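PDB 3TMG: glycine betaine, L-proline ABC transporter, glycine/betaine/L-proline-binding protein (ProX) from Borrelia burgdorferi, which binds glycine betaine (trimethyl glycine) and probably delivers it, and possibly related compounds such as carnitine, to a membrane ABC transporter. Local coordinates for residues W233-D236 and L237-P240; E265-K268 and T269-P272. All coordinates share one frame; numbering follows the deposited sequence.

Both contacts are local, each formed within one continuous run of eight residues, and they follow one another along the chain, W233-P240 before E265-P272. Contact 1 builds the first turn of helix 235-247; helix 252-262 intervenes, and contact 2 then lies at the end of helix 264-268 near the C-terminus. Their centres lie about 16 Å apart on the same side of the chain's centre. In this periplasmic-binding-protein fold the start of helix 235-247 and helix 264-268 thus touch through L237 and I266, and their tryptophans, W233 and W270, share F231 as a ring neighbour, away from the betaine pocket.

Contact 1: residues W233-D236 and L237-P240; sequences WSDD and LILP
With its CG placed between the backbone N and the carbonyl carbon (chi1 63°), W233 turns its indole back over the start of helix 235-247, where I238 holds CG1 anti to its own backbone N (chi1 -176°) and so brings that branch against the ring. The motif is a helix N-terminus in a substrate-binding protein of the periplasmic type; the N-cap position is filled by S234, which contributes its carbonyl oxygen and not its side chain. I238 covers one face of the indole: its CB sits 3.9 Å from the centroid of the W233 six-membered ring, 13° off the normal, a CH-pi contact over the face. The two side chains cross at about a right angle. I238 CG1 lies against CZ2 and CH2 of W233, and I238 CD1 continues over CZ2 and CE2 toward NE1, 3.5 Å from W233 CZ2. L237 adds only its CB, obliquely near W233 CE3. The W233 ring also meets that of F231.

The backbone begins the helix in the usual way. S234 O accepts from both I238 N (3.1 Å) and L237 N. One residue on, L239 N donates to D235 O at 3.0 Å. P240 has no N-H to continue the series, and the helix is kinked there; the proline ring instead places its CD beside the carbonyl oxygens of D235 and D236. The D235 carboxylate is hydrogen-bonded through OD1 to Y95 OH, while the D235 side chain runs alongside that of L239, pointing the same way, with D235 CG 3.8 Å from L239 CD1.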
loop_
_atom_site.group_PDB
_atom_site.type_symbol
_atom_site.label_atom_id
_atom_site.label_comp_id
_atom_site.label_asym_id
_atom_site.label_seq_id
_atom_site.Cartn_x
_atom_site.Cartn_y
_atom_site.Cartn_z
ATOM N N TRP A 233 -6.455 8.908 7.151
ATOM C CA TRP A 233 -5.294 9.769 7.391
ATOM C C TRP A 233 -4.671 10.271 6.112
ATOM O O TRP A 233 -5.124 9.902 5.012
ATOM C CB TRP A 233 -4.279 9.054 8.304
ATOM C CG TRP A 233 -3.665 7.780 7.760
ATOM C CD1 TRP A 233 -3.987 7.063 6.602
ATOM C CD2 TRP A 233 -2.545 7.063 8.364
ATOM N NE1 TRP A 233 -3.162 5.960 6.478
ATOM C CE2 TRP A 233 -2.251 5.935 7.498
ATOM C CE3 TRP A 233 -1.778 7.256 9.527
ATOM C CZ2 TRP A 233 -1.216 5.039 7.773
ATOM C CZ3 TRP A 233 -0.746 6.352 9.809
ATOM C CH2 TRP A 233 -0.479 5.262 8.953
ATOM N N SER A 234 -3.601 11.072 6.276
ATOM C CA SER A 234 -3.028 11.863 5.191
ATOM C C SER A 234 -1.500 11.838 5.237
ATOM O O SER A 234 -0.909 11.363 6.199
ATOM C CB SER A 234 -3.534 13.315 5.280
ATOM O OG SER A 234 -4.934 13.340 5.417
ATOM N N ASP A 235 -0.875 12.348 4.173
ATOM C CA ASP A 235 0.585 12.355 4.016
ATOM C C ASP A 235 1.337 12.844 5.237
ATOM O O ASP A 235 2.402 12.325 5.554
ATOM C CB ASP A 235 0.961 13.305 2.844
ATOM C CG ASP A 235 0.798 12.631 1.481
ATOM O OD1 ASP A 235 0.285 11.518 1.433
ATOM O OD2 ASP A 235 1.179 13.208 0.439
ATOM N N ASP A 236 0.847 13.898 5.887
ATOM C CA ASP A 236 1.633 14.422 6.999
ATOM C C ASP A 236 1.731 13.459 8.177
ATOM O O ASP A 236 2.635 13.621 8.984
ATOM C CB ASP A 236 1.131 15.758 7.480
ATOM C CG ASP A 236 -0.181 15.648 8.138
ATOM O OD1 ASP A 236 -0.958 14.731 7.831
ATOM O OD2 ASP A 236 -0.454 16.493 8.982
ATOM N N LEU A 237 0.811 12.481 8.278
ATOM C CA LEU A 237 0.934 11.401 9.301
ATOM C C LEU A 237 1.646 10.138 8.771
ATOM O O LEU A 237 2.546 9.573 9.423
ATOM C CB LEU A 237 -0.452 11.012 9.845
ATOM C CG LEU A 237 -1.210 12.223 10.465
ATOM C CD1 LEU A 237 -2.562 11.772 11.020
ATOM C CD2 LEU A 237 -0.365 12.865 11.572
ATOM N N ILE A 238 1.239 9.680 7.594
ATOM C CA ILE A 238 1.738 8.379 7.082
ATOM C C ILE A 238 3.195 8.483 6.603
ATOM O O ILE A 238 3.980 7.553 6.844
ATOM C CB ILE A 238 0.794 7.765 5.988
ATOM C CG1 ILE A 238 1.286 6.386 5.540
ATOM C CG2 ILE A 238 0.766 8.632 4.732
ATOM C CD1 ILE A 238 0.304 5.591 4.653
ATOM N N LEU A 239 3.577 9.580 5.941
ATOM C CA LEU A 239 4.952 9.650 5.401
ATOM C C LEU A 239 6.038 9.638 6.478
ATOM O O LEU A 239 6.976 8.861 6.350
ATOM C CB LEU A 239 5.174 10.798 4.366
ATOM C CG LEU A 239 4.481 10.538 2.995
ATOM C CD1 LEU A 239 4.449 11.790 2.146
ATOM C CD2 LEU A 239 5.214 9.419 2.228
ATOM N N PRO A 240 5.907 10.455 7.547
ATOM C CA PRO A 240 6.926 10.372 8.578
ATOM C C PRO A 240 7.020 8.974 9.205
ATOM O O PRO A 240 8.129 8.524 9.583
ATOM C CB PRO A 240 6.399 11.342 9.631
ATOM C CG PRO A 240 5.828 12.454 8.785
ATOM C CD PRO A 240 5.057 11.657 7.744
#

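Contact 2: residues E265-K268 and T269-P272; sequences EIVK and TWVP
The helix that carries E265, I266, V267 and K268 is followed by a type I beta turn from K268 to V271; V271 N to K268 O (3.2 Å) closes the turn, and W270 N bonds back to V267 O (2.8 Å). T269 N makes only weak bonds, to the carbonyl oxygens of E265 and I266. Its side chain supplies the stronger grip: T269 OG1 donates to I266 O over 2.6 Å, in the carbonyl plane and on a lone pair. That reach follows from chi1 of 74°, which sets OG1 between the backbone N and the carbonyl carbon and leaves CG2 against E265 O.

W270 folds back along the last residues of the helix. One face of its indole receives the I266 carbonyl oxygen and, farther along, V267 CA, which lies 4.2 Å from the centroid of the six-membered ring in a CH-pi contact. Two methyl groups reach the benzo ring obliquely, I266 CG2 at 3.7 Å from W270 CZ2 and V267 CG2 at 3.9 Å from W270 CZ3. V34 and L35 of helix 26-41 also touch the W270 side chain, and F231 meets its ring edge-to-face; the residue is buried.

On another side of the helix K268, extended beyond CG, forms a salt bridge through NZ to E265 OE2 (2.9 Å), on the syn side of the carboxylate; NZ also forms a salt bridge to D280, its strongest polar partner. K276 NZ is hydrogen-bonded to the carbonyl oxygens of both K268 and V271. The whole is a type I turn at the C-terminal end of a short helix, with the carbonyls of I266, V267 and K268 met by the T269 hydroxyl and by the N-H groups of W270 and V271.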
loop_
_atom_site.group_PDB
_atom_site.type_symbol
_atom_site.label_atom_id
_atom_site.label_comp_id
_atom_site.label_asym_id
_atom_site.label_seq_id
_atom_site.Cartn_x
_atom_site.Cartn_y
_atom_site.Cartn_z
ATOM N N GLU A 265 -5.544 13.358 19.193
ATOM C CA GLU A 265 -6.806 13.959 18.762
ATOM C C GLU A 265 -7.316 13.318 17.472
ATOM O O GLU A 265 -8.501 13.012 17.363
ATOM C CB GLU A 265 -6.687 15.486 18.641
ATOM C CG GLU A 265 -6.542 16.143 20.008
ATOM C CD GLU A 265 -7.667 15.758 20.984
ATOM O OE1 GLU A 265 -8.853 15.966 20.634
ATOM O OE2 GLU A 265 -7.379 15.239 22.088
ATOM N N ILE A 266 -6.419 13.075 16.519
ATOM C CA ILE A 266 -6.833 12.401 15.279
ATOM C C ILE A 266 -7.330 10.978 15.611
ATOM O O ILE A 266 -8.359 10.518 15.073
ATOM C CB ILE A 266 -5.707 12.370 14.209
ATOM C CG1 ILE A 266 -5.381 13.804 13.730
ATOM C CG2 ILE A 266 -6.101 11.503 13.015
ATOM C CD1 ILE A 266 -6.543 14.560 13.105
ATOM N N VAL A 267 -6.597 10.275 16.468
ATOM C CA VAL A 267 -6.947 8.876 16.748
ATOM C C VAL A 267 -8.318 8.822 17.364
ATOM O O VAL A 267 -9.136 7.948 17.010
ATOM C CB VAL A 267 -5.897 8.154 17.619
ATOM C CG1 VAL A 267 -6.433 6.817 18.118
ATOM C CG2 VAL A 267 -4.599 7.965 16.812
ATOM N N LYS A 268 -8.573 9.779 18.274
ATOM C CA LYS A 268 -9.881 9.959 18.874
ATOM C C LYS A 268 -11.013 10.004 17.868
ATOM O O LYS A 268 -12.074 9.459 18.123
ATOM C CB LYS A 268 -9.925 11.205 19.769
ATOM C CG LYS A 268 -9.333 10.994 21.148
ATOM C CD LYS A 268 -9.679 12.212 21.994
ATOM C CE LYS A 268 -8.773 12.274 23.201
ATOM N NZ LYS A 268 -8.985 13.593 23.865
ATOM N N THR A 269 -10.796 10.658 16.742
ATOM C CA THR A 269 -11.835 10.722 15.721
ATOM C C THR A 269 -12.211 9.363 15.132
ATOM O O THR A 269 -13.256 9.229 14.490
ATOM C CB THR A 269 -11.522 11.723 14.571
ATOM O OG1 THR A 269 -10.511 11.203 13.700
ATOM C CG2 THR A 269 -11.140 13.105 15.121
ATOM N N TRP A 270 -11.376 8.345 15.345
ATOM C CA TRP A 270 -11.656 7.070 14.699
ATOM C C TRP A 270 -12.471 6.159 15.566
ATOM O O TRP A 270 -12.878 5.064 15.113
ATOM C CB TRP A 270 -10.375 6.347 14.284
ATOM C CG TRP A 270 -9.402 7.154 13.428
ATOM C CD1 TRP A 270 -9.660 8.209 12.546
ATOM C CD2 TRP A 270 -7.971 6.904 13.342
ATOM N NE1 TRP A 270 -8.476 8.633 11.943
ATOM C CE2 TRP A 270 -7.428 7.877 12.411
ATOM C CE3 TRP A 270 -7.090 5.973 13.967
ATOM C CZ2 TRP A 270 -6.064 7.927 12.126
ATOM C CZ3 TRP A 270 -5.741 6.018 13.637
ATOM C CH2 TRP A 270 -5.240 6.966 12.735
ATOM N N VAL A 271 -12.669 6.562 16.830
ATOM C CA VAL A 271 -13.207 5.621 17.822
ATOM C C VAL A 271 -14.572 6.086 18.350
ATOM O O VAL A 271 -14.845 7.295 18.376
ATOM C CB VAL A 271 -12.211 5.286 18.995
ATOM C CG1 VAL A 271 -10.861 4.793 18.491
ATOM C CG2 VAL A 271 -12.048 6.431 20.012
ATOM N N PRO A 272 -15.427 5.136 18.787
ATOM C CA PRO A 272 -16.721 5.556 19.339
ATOM C C PRO A 272 -16.537 6.450 20.567
ATOM O O PRO A 272 -15.544 6.326 21.300
ATOM C CB PRO A 272 -17.379 4.210 19.745
ATOM C CG PRO A 272 -16.750 3.214 18.816
ATOM C CD PRO A 272 -15.319 3.667 18.737
#